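Probable oxidoreductase (Pseudomonas aeruginosa, PDB 4B7C) is a probable NADP-dependent oxidoreductase of the medium-chain dehydrogenase/reductase superfamily, whose substrate and exact reaction are not established. Local coordinates at residues V73-V82 / G93-Q103; A129-F139 / F287-L298. All coordinates share one frame; numbering follows the deposited sequence.

Contact 1 pairs the strands of a beta hairpin in the GroES-like N-terminal domain, whereas contact 2 packs helix 132-145 on helix 287-299, from the part of the chain that follows the last strand of the Rossmann sheet. Their centres lie about 19 Å apart, yet they meet directly: L77 CD1 of contact 1 sits 3.4 Å from M132 CG of contact 2. Strand 114-116 also bridges them, its Y114 touching N97 in contact 1 and both M132 and L291 in contact 2. Contact 2 lies nearer the centre of the chain, its own centre about 12 Å from it against about 16 Å for that of contact 1.

Contact 1: residues V73-V82 / G93-Q103; sequences VMRALGVGKV and GDYVNGALGVQ
V82 and D94 open the ladder at one end: V82 N gives its hydrogen to D94 O at 2.7 Å in an almost straight bond (175°), and V82 O in turn accepts from G93 N. Two steps on, the backbones of G80 and V96 exchange a pair of bonds, as do those of G78 and G98, with G78 N 2.8 Å from G98 O. Between these pairs V79 and K81 turn their backbone polar groups to strand 41-49, V79 bonding with E46 and Y47 and K81 with K44, which makes 77-82 an inner strand. Past the corner at G98 the bonding continues outside regular strand geometry: G101 N meets A76 O in the carbonyl plane, on a lone pair, and V102 N reaches M74 O at 2.9 Å. Within the turn, Q103 NE2 donates to L100 O at 2.8 Å; OE1 of the same amide accepts from N8 and Q10, while L100 O also takes a bond from N45. The carboxylate of D94 bonds to Q91 N and forms a salt bridge with K115. Side chains fill in around this polar frame. K81 runs extended across Y95, its CB 4.2 Å from the ring centroid in a CH-pi contact over one face. L100 lays CD1 against the bare backbone of G78 and G80, 3.3 Å from G78 C. Such an antiparallel beta hairpin, whose second strand turns a corner at a glycine and stays bonded to its partner beyond it, belongs here to the GroES-like domain of medium-chain dehydrogenases/reductases.

Contact 2: residues A129-F139 / F287-L298; sequences ALGMTGMTAYF and FPEGLKEMATWL
Y138 of helix 132-145 reaches E293 and G290 of helix 287-299. CB points at the partner helix, and with CG anti to the backbone N (chi1 -174°) the ring lies among G290, E293, M294 and W297 as a knob in a hole. CD1 passes 4.0 Å from M294 CE; CE1 meets W297 CZ3 at 3.7 Å, rim to rim, the two ring planes 48° apart. On the other flank Y138 CE2 lies 3.7 Å from G290 CA, which comes over a face of the ring with no side chain on G290 to stand between backbone and ring. At the tip, Y138 OH donates to E293 OE1 at 2.5 Å, on the anti side of a carboxylate turned steeply against the ring. M135 is the second knob, its bent chain bringing SD to 3.8 Å from L291 CD2 and CE beside the methyl of M294. M132 sets its sulfur obliquely to the F287 ring, a Met-aromatic contact, while L130 and L298 meet tip to tip, CG to CD1 3.8 Å. Segments 132-139 and 287-298 run nearly at right angles (98°). Adhesion is thus mainly apolar and methionine-rich; one short phenol-carboxylate bond tethers the ring's tip and probably favours an ionised E293, while G290 and W297 limit ring rotation.

Contact 1: residues V73-V82 / G93-Q103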
loop_
_atom_site.group_PDB
_atom_site.type_symbol
_atom_site.label_atom_id
_atom_site.label_comp_id
_atom_site.label_asym_id
_atom_site.label_seq_id
_atom_site.Cartn_x
_atom_site.Cartn_y
_atom_site.Cartn_z
ATOM N N VAL B 73 -19.845 18.408 -22.419
ATOM C CA VAL B 73 -20.466 18.892 -21.192
ATOM C C VAL B 73 -19.683 18.384 -19.995
ATOM O O VAL B 73 -19.357 17.207 -19.911
ATOM C CB VAL B 73 -21.929 18.434 -21.081
ATOM C CG1 VAL B 73 -22.543 18.933 -19.773
ATOM C CG2 VAL B 73 -22.712 18.940 -22.278
ATOM N N MET B 74 -19.378 19.279 -19.072
ATOM C CA MET B 74 -18.606 18.918 -17.899
ATOM C C MET B 74 -19.316 17.827 -17.078
ATOM O O MET B 74 -20.533 17.871 -16.875
ATOM C CB MET B 74 -18.343 20.139 -17.020
ATOM C CG MET B 74 -17.549 19.842 -15.753
ATOM S SD MET B 74 -15.990 19.008 -16.018
ATOM C CE MET B 74 -15.565 18.709 -14.307
ATOM N N ARG B 75 -18.536 16.852 -16.617
ATOM C CA ARG B 75 -19.069 15.735 -15.837
ATOM C C ARG B 75 -19.503 16.191 -14.449
ATOM O O ARG B 75 -18.808 16.945 -13.787
ATOM C CB ARG B 75 -18.033 14.605 -15.711
ATOM C CG ARG B 75 -18.497 13.403 -14.892
ATOM C CD ARG B 75 -17.524 12.223 -14.881
ATOM N NE ARG B 75 -17.137 11.858 -16.241
ATOM C CZ ARG B 75 -15.894 11.750 -16.707
ATOM N NH1 ARG B 75 -14.832 11.952 -15.924
ATOM N NH2 ARG B 75 -15.723 11.418 -17.981
ATOM N N ALA B 76 -20.664 15.721 -14.006
ATOM C CA ALA B 76 -21.156 15.988 -12.645
ATOM C C ALA B 76 -22.198 14.960 -12.240
ATOM O O ALA B 76 -23.100 14.652 -13.015
ATOM C CB ALA B 76 -21.765 17.378 -12.560
ATOM N N LEU B 77 -22.064 14.446 -11.036
ATOM C CA LEU B 77 -23.105 13.646 -10.436
ATOM C C LEU B 77 -24.218 14.594 -10.007
ATOM O O LEU B 77 -23.976 15.733 -9.596
ATOM C CB LEU B 77 -22.595 12.850 -9.231
ATOM C CG LEU B 77 -21.561 11.748 -9.540
ATOM C CD1 LEU B 77 -20.987 11.191 -8.241
ATOM C CD2 LEU B 77 -22.102 10.632 -10.408
ATOM N N GLY B 78 -25.446 14.131 -10.111
ATOM C CA GLY B 78 -26.579 14.960 -9.742
ATOM C C GLY B 78 -27.825 14.173 -9.428
ATOM O O GLY B 78 -27.876 12.960 -9.643
ATOM N N VAL B 79 -28.824 14.894 -8.919
ATOM C CA VAL B 79 -30.156 14.351 -8.747
ATOM C C VAL B 79 -31.118 15.146 -9.597
ATOM O O VAL B 79 -31.040 16.374 -9.687
ATOM C CB VAL B 79 -30.649 14.356 -7.289
ATOM C CG1 VAL B 79 -30.069 13.147 -6.560
ATOM C CG2 VAL B 79 -30.275 15.637 -6.577
ATOM N N GLY B 80 -32.036 14.434 -10.220
ATOM C CA GLY B 80 -33.003 15.061 -11.107
ATOM C C GLY B 80 -34.277 14.266 -11.251
ATOM O O GLY B 80 -34.371 13.127 -10.792
ATOM N N LYS B 81 -35.234 14.865 -11.949
ATOM C CA LYS B 81 -36.544 14.255 -12.166
ATOM C C LYS B 81 -36.681 13.765 -13.591
ATOM O O LYS B 81 -36.410 14.500 -14.545
ATOM C CB LYS B 81 -37.656 15.266 -11.878
ATOM C CG LYS B 81 -39.059 14.680 -11.940
ATOM C CD LYS B 81 -40.110 15.778 -11.868
ATOM C CE LYS B 81 -41.488 15.222 -11.573
ATOM N NZ LYS B 81 -42.526 16.284 -11.778
ATOM N N VAL B 82 -37.103 12.519 -13.738
ATOM C CA VAL B 82 -37.331 11.950 -15.052
ATOM C C VAL B 82 -38.595 12.559 -15.655
ATOM O O VAL B 82 -39.685 12.414 -15.110
ATOM C CB VAL B 82 -37.483 10.410 -15.014
ATOM C CG1 VAL B 82 -37.769 9.902 -16.414
ATOM C CG2 VAL B 82 -36.239 9.734 -14.424
ATOM N N GLY B 93 -41.570 10.931 -13.680
ATOM C CA GLY B 93 -41.880 11.218 -12.272
ATOM C C GLY B 93 -40.886 10.630 -11.287
ATOM O O GLY B 93 -40.810 11.084 -10.136
ATOM N N ASP B 94 -40.125 9.629 -11.730
ATOM C CA ASP B 94 -39.020 9.091 -10.925
ATOM C C ASP B 94 -37.987 10.179 -10.681
ATOM O O ASP B 94 -37.692 10.979 -11.570
ATOM C CB ASP B 94 -38.306 7.919 -11.615
ATOM C CG ASP B 94 -39.124 6.636 -11.624
ATOM O OD1 ASP B 94 -40.146 6.560 -10.910
ATOM O OD2 ASP B 94 -38.731 5.701 -12.359
ATOM N N TYR B 95 -37.427 10.185 -9.478
ATOM C CA TYR B 95 -36.225 10.945 -9.197
ATOM C C TYR B 95 -35.040 9.995 -9.235
ATOM O O TYR B 95 -35.087 8.895 -8.685
ATOM C CB TYR B 95 -36.288 11.657 -7.848
ATOM C CG TYR B 95 -37.204 12.848 -7.875
ATOM C CD1 TYR B 95 -38.585 12.689 -7.730
ATOM C CD2 TYR B 95 -36.710 14.134 -8.078
ATOM C CE1 TYR B 95 -39.448 13.776 -7.764
ATOM C CE2 TYR B 95 -37.561 15.224 -8.116
ATOM C CZ TYR B 95 -38.930 15.037 -7.960
ATOM O OH TYR B 95 -39.780 16.118 -7.991
ATOM N N VAL B 96 -33.972 10.445 -9.884
ATOM C CA VAL B 96 -32.793 9.624 -10.086
ATOM C C VAL B 96 -31.502 10.324 -9.663
ATOM O O VAL B 96 -31.406 11.555 -9.685
ATOM C CB VAL B 96 -32.646 9.172 -11.565
ATOM C CG1 VAL B 96 -33.779 8.266 -11.971
ATOM C CG2 VAL B 96 -32.552 10.367 -12.526
ATOM N N ASN B 97 -30.528 9.505 -9.273
ATOM C CA ASN B 97 -29.140 9.913 -9.049
ATOM C C ASN B 97 -28.312 9.349 -10.185
ATOM O O ASN B 97 -28.466 8.196 -10.568
ATOM C CB ASN B 97 -28.618 9.374 -7.712
ATOM C CG ASN B 97 -27.141 9.681 -7.472
ATOM O OD1 ASN B 97 -26.268 9.238 -8.223
ATOM N ND2 ASN B 97 -26.856 10.406 -6.400
ATOM N N GLY B 98 -27.442 10.163 -10.749
ATOM C CA GLY B 98 -26.589 9.717 -11.862
ATOM C C GLY B 98 -25.655 10.803 -12.341
ATOM O O GLY B 98 -25.627 11.906 -11.783
ATOM N N ALA B 99 -24.867 10.479 -13.362
ATOM C CA ALA B 99 -23.954 11.438 -13.973
ATOM C C ALA B 99 -24.778 12.320 -14.890
ATOM O O ALA B 99 -24.888 12.061 -16.084
ATOM C CB ALA B 99 -22.836 10.718 -14.755
ATOM N N LEU B 100 -25.369 13.360 -14.321
ATOM C CA LEU B 100 -26.319 14.216 -15.056
ATOM C C LEU B 100 -25.650 15.334 -15.856
ATOM O O LEU B 100 -26.255 15.917 -16.756
ATOM C CB LEU B 100 -27.337 14.832 -14.086
ATOM C CG LEU B 100 -28.229 13.825 -13.337
ATOM C CD1 LEU B 100 -29.239 14.532 -12.431
ATOM C CD2 LEU B 100 -28.930 12.873 -14.303
ATOM N N GLY B 101 -24.421 15.671 -15.478
ATOM C CA GLY B 101 -23.660 16.699 -16.193
ATOM C C GLY B 101 -23.979 18.112 -15.718
ATOM O O GLY B 101 -25.034 18.357 -15.114
ATOM N N VAL B 102 -23.065 19.047 -15.995
ATOM C CA VAL B 102 -23.245 20.437 -15.587
ATOM C C VAL B 102 -24.117 21.124 -16.622
ATOM O O VAL B 102 -23.631 21.839 -17.508
ATOM C CB VAL B 102 -21.917 21.197 -15.397
ATOM C CG1 VAL B 102 -22.200 22.622 -14.943
ATOM C CG2 VAL B 102 -21.032 20.504 -14.360
ATOM N N GLN B 103 -25.422 20.907 -16.490
ATOM C CA GLN B 103 -26.398 21.365 -17.466
ATOM C C GLN B 103 -27.819 21.353 -16.879
ATOM O O GLN B 103 -28.045 20.819 -15.794
ATOM C CB GLN B 103 -26.356 20.494 -18.722
ATOM C CG GLN B 103 -26.573 19.021 -18.451
ATOM C CD GLN B 103 -26.379 18.151 -19.664
ATOM O OE1 GLN B 103 -26.432 18.615 -20.813
ATOM N NE2 GLN B 103 -26.157 16.858 -19.414
#

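Contact 2: residues A129-F139 / F287-L298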
loop_
_atom_site.group_PDB
_atom_site.type_symbol
_atom_site.label_atom_id
_atom_site.label_comp_id
_atom_site.label_asym_id
_atom_site.label_seq_id
_atom_site.Cartn_x
_atom_site.Cartn_y
_atom_site.Cartn_z
ATOM N N ALA B 129 -24.697 12.289 2.268
ATOM C CA ALA B 129 -24.666 11.082 3.101
ATOM C C ALA B 129 -25.373 9.894 2.437
ATOM O O ALA B 129 -24.954 8.732 2.603
ATOM C CB ALA B 129 -25.267 11.370 4.466
ATOM N N LEU B 130 -26.421 10.186 1.664
ATOM C CA LEU B 130 -27.162 9.142 0.929
ATOM C C LEU B 130 -26.788 9.140 -0.554
ATOM O O LEU B 130 -27.512 8.613 -1.407
ATOM C CB LEU B 130 -28.682 9.329 1.090
ATOM C CG LEU B 130 -29.199 9.064 2.510
ATOM C CD1 LEU B 130 -30.680 9.483 2.661
ATOM C CD2 LEU B 130 -28.990 7.627 2.963
ATOM N N GLY B 131 -25.652 9.762 -0.858
ATOM C CA GLY B 131 -25.082 9.784 -2.195
ATOM C C GLY B 131 -23.673 9.191 -2.234
ATOM O O GLY B 131 -23.278 8.416 -1.367
ATOM N N MET B 132 -22.906 9.577 -3.244
ATOM C CA MET B 132 -21.597 8.982 -3.499
ATOM C C MET B 132 -20.566 9.310 -2.427
ATOM O O MET B 132 -19.696 8.503 -2.147
ATOM C CB MET B 132 -21.069 9.359 -4.892
ATOM C CG MET B 132 -21.798 8.665 -6.048
ATOM S SD MET B 132 -21.984 6.876 -5.918
ATOM C CE MET B 132 -23.570 6.722 -5.099
ATOM N N THR B 133 -20.628 10.495 -1.831
ATOM C CA THR B 133 -19.677 10.834 -0.761
ATOM C C THR B 133 -19.923 9.964 0.460
ATOM O O THR B 133 -18.994 9.407 1.047
ATOM C CB THR B 133 -19.721 12.325 -0.373
ATOM O OG1 THR B 133 -21.042 12.680 0.003
ATOM C CG2 THR B 133 -19.263 13.200 -1.537
ATOM N N GLY B 134 -21.191 9.831 0.827
ATOM C CA GLY B 134 -21.593 9.009 1.973
ATOM C C GLY B 134 -21.304 7.529 1.768
ATOM O O GLY B 134 -20.814 6.847 2.669
ATOM N N MET B 135 -21.596 7.032 0.571
ATOM C CA MET B 135 -21.309 5.627 0.238
ATOM C C MET B 135 -19.797 5.368 0.094
ATOM O O MET B 135 -19.324 4.279 0.376
ATOM C CB MET B 135 -22.045 5.192 -1.021
ATOM C CG MET B 135 -23.558 5.038 -0.852
ATOM S SD MET B 135 -24.068 3.945 0.482
ATOM C CE MET B 135 -24.008 4.969 1.963
ATOM N N THR B 136 -19.046 6.373 -0.338
ATOM C CA THR B 136 -17.578 6.270 -0.341
ATOM C C THR B 136 -17.092 6.028 1.094
ATOM O O THR B 136 -16.335 5.106 1.358
ATOM C CB THR B 136 -16.902 7.524 -0.918
ATOM O OG1 THR B 136 -17.244 7.643 -2.291
ATOM C CG2 THR B 136 -15.336 7.458 -0.785
ATOM N N ALA B 137 -17.560 6.867 2.018
ATOM C CA ALA B 137 -17.201 6.746 3.435
ATOM C C ALA B 137 -17.573 5.374 3.954
ATOM O O ALA B 137 -16.780 4.700 4.605
ATOM C CB ALA B 137 -17.893 7.837 4.272
ATOM N N TYR B 138 -18.805 4.979 3.674
ATOM C CA TYR B 138 -19.366 3.731 4.178
ATOM C C TYR B 138 -18.555 2.515 3.724
ATOM O O TYR B 138 -18.083 1.723 4.551
ATOM C CB TYR B 138 -20.811 3.600 3.686
ATOM C CG TYR B 138 -21.564 2.423 4.234
ATOM C CD1 TYR B 138 -22.284 2.527 5.424
ATOM C CD2 TYR B 138 -21.601 1.211 3.546
ATOM C CE1 TYR B 138 -22.986 1.449 5.923
ATOM C CE2 TYR B 138 -22.311 0.126 4.040
ATOM C CZ TYR B 138 -22.999 0.253 5.229
ATOM O OH TYR B 138 -23.713 -0.810 5.721
ATOM N N PHE B 139 -18.384 2.378 2.417
ATOM C CA PHE B 139 -17.708 1.190 1.884
ATOM C C PHE B 139 -16.188 1.228 2.088
ATOM O O PHE B 139 -15.589 0.221 2.437
ATOM C CB PHE B 139 -18.096 0.932 0.426
ATOM C CG PHE B 139 -19.514 0.474 0.276
ATOM C CD1 PHE B 139 -19.894 -0.767 0.741
ATOM C CD2 PHE B 139 -20.471 1.300 -0.278
ATOM C CE1 PHE B 139 -21.210 -1.184 0.647
ATOM C CE2 PHE B 139 -21.793 0.893 -0.368
ATOM C CZ PHE B 139 -22.162 -0.348 0.092
ATOM N N PHE B 287 -25.177 -0.977 -2.919
ATOM C CA PHE B 287 -25.762 0.320 -2.569
ATOM C C PHE B 287 -27.074 0.220 -1.768
ATOM O O PHE B 287 -27.210 0.889 -0.757
ATOM C CB PHE B 287 -25.981 1.208 -3.798
ATOM C CG PHE B 287 -24.718 1.806 -4.374
ATOM C CD1 PHE B 287 -23.484 1.679 -3.733
ATOM C CD2 PHE B 287 -24.777 2.520 -5.566
ATOM C CE1 PHE B 287 -22.344 2.251 -4.275
ATOM C CE2 PHE B 287 -23.641 3.098 -6.112
ATOM C CZ PHE B 287 -22.421 2.957 -5.468
ATOM N N PRO B 288 -28.014 -0.638 -2.186
ATOM C CA PRO B 288 -29.272 -0.705 -1.427
ATOM C C PRO B 288 -29.119 -0.995 0.061
ATOM O O PRO B 288 -29.752 -0.326 0.873
ATOM C CB PRO B 288 -30.046 -1.831 -2.122
ATOM C CG PRO B 288 -29.531 -1.810 -3.520
ATOM C CD PRO B 288 -28.051 -1.521 -3.364
ATOM N N GLU B 289 -28.271 -1.949 0.428
ATOM C CA GLU B 289 -28.087 -2.262 1.860
ATOM C C GLU B 289 -27.325 -1.150 2.570
ATOM O O GLU B 289 -27.630 -0.817 3.703
ATOM C CB GLU B 289 -27.451 -3.632 2.134
ATOM C CG GLU B 289 -26.292 -4.015 1.276
ATOM C CD GLU B 289 -26.939 -4.977 0.284
ATOM O OE1 GLU B 289 -27.541 -4.555 -0.711
ATOM O OE2 GLU B 289 -27.047 -6.178 0.641
ATOM N N GLY B 290 -26.364 -0.557 1.879
ATOM C CA GLY B 290 -25.601 0.563 2.416
ATOM C C GLY B 290 -26.452 1.810 2.657
ATOM O O GLY B 290 -26.405 2.415 3.731
ATOM N N LEU B 291 -27.240 2.168 1.654
ATOM C CA LEU B 291 -28.175 3.289 1.752
ATOM C C LEU B 291 -29.203 3.052 2.865
ATOM O O LEU B 291 -29.519 3.959 3.630
ATOM C CB LEU B 291 -28.904 3.528 0.426
ATOM C CG LEU B 291 -27.991 4.091 -0.685
ATOM C CD1 LEU B 291 -28.681 4.147 -2.044
ATOM C CD2 LEU B 291 -27.427 5.466 -0.336
ATOM N N LYS B 292 -29.708 1.827 2.944
ATOM C CA LYS B 292 -30.707 1.464 3.954
ATOM C C LYS B 292 -30.139 1.669 5.360
ATOM O O LYS B 292 -30.800 2.246 6.210
ATOM C CB LYS B 292 -31.178 0.015 3.770
ATOM C CG LYS B 292 -32.314 -0.413 4.696
ATOM C CD LYS B 292 -32.612 -1.906 4.570
ATOM C CE LYS B 292 -33.503 -2.408 5.703
ATOM N NZ LYS B 292 -33.525 -3.894 5.799
ATOM N N GLU B 293 -28.926 1.182 5.603
ATOM C CA GLU B 293 -28.316 1.329 6.921
ATOM C C GLU B 293 -28.019 2.796 7.235
ATOM O O GLU B 293 -28.313 3.266 8.328
ATOM C CB GLU B 293 -27.046 0.502 7.080
ATOM C CG GLU B 293 -26.454 0.644 8.476
ATOM C CD GLU B 293 -25.505 -0.473 8.856
ATOM O OE1 GLU B 293 -24.552 -0.730 8.099
ATOM O OE2 GLU B 293 -25.689 -1.063 9.938
ATOM N N MET B 294 -27.455 3.508 6.265
ATOM C CA MET B 294 -27.164 4.941 6.417
ATOM C C MET B 294 -28.432 5.728 6.767
ATOM O O MET B 294 -28.416 6.580 7.646
ATOM C CB MET B 294 -26.543 5.513 5.139
ATOM C CG MET B 294 -26.185 6.995 5.214
ATOM S SD MET B 294 -24.816 7.332 6.366
ATOM C CE MET B 294 -23.557 6.339 5.558
ATOM N N ALA B 295 -29.522 5.429 6.073
ATOM C CA ALA B 295 -30.820 6.083 6.313
ATOM C C ALA B 295 -31.303 5.911 7.761
ATOM O O ALA B 295 -31.829 6.845 8.354
ATOM C CB ALA B 295 -31.881 5.568 5.338
ATOM N N THR B 296 -31.124 4.724 8.326
ATOM C CA THR B 296 -31.537 4.473 9.714
ATOM C C THR B 296 -30.641 5.235 10.707
ATOM O O THR B 296 -31.121 5.763 11.708
ATOM C CB THR B 296 -31.564 2.973 10.062
ATOM O OG1 THR B 296 -30.233 2.457 10.092
ATOM C CG2 THR B 296 -32.373 2.207 9.034
ATOM N N TRP B 297 -29.344 5.295 10.431
ATOM C CA TRP B 297 -28.424 6.062 11.283
ATOM C C TRP B 297 -28.819 7.511 11.303
ATOM O O TRP B 297 -28.842 8.148 12.357
ATOM C CB TRP B 297 -26.974 5.935 10.814
ATOM C CG TRP B 297 -26.306 4.617 11.165
ATOM C CD1 TRP B 297 -26.595 3.760 12.225
ATOM C CD2 TRP B 297 -25.179 3.990 10.476
ATOM N NE1 TRP B 297 -25.765 2.668 12.227
ATOM C CE2 TRP B 297 -24.888 2.746 11.211
ATOM C CE3 TRP B 297 -24.420 4.314 9.358
ATOM C CZ2 TRP B 297 -23.883 1.883 10.824
ATOM C CZ3 TRP B 297 -23.406 3.432 8.985
ATOM C CH2 TRP B 297 -23.143 2.248 9.699
ATOM N N LEU B 298 -29.150 8.038 10.130
ATOM C CA LEU B 298 -29.626 9.416 10.016
ATOM C C LEU B 298 -30.935 9.627 10.788
ATOM O O LEU B 298 -31.058 10.573 11.562
ATOM C CB LEU B 298 -29.821 9.806 8.552
ATOM C CG LEU B 298 -28.554 9.978 7.723
ATOM C CD1 LEU B 298 -28.930 9.844 6.258
ATOM C CD2 LEU B 298 -27.906 11.327 7.999
#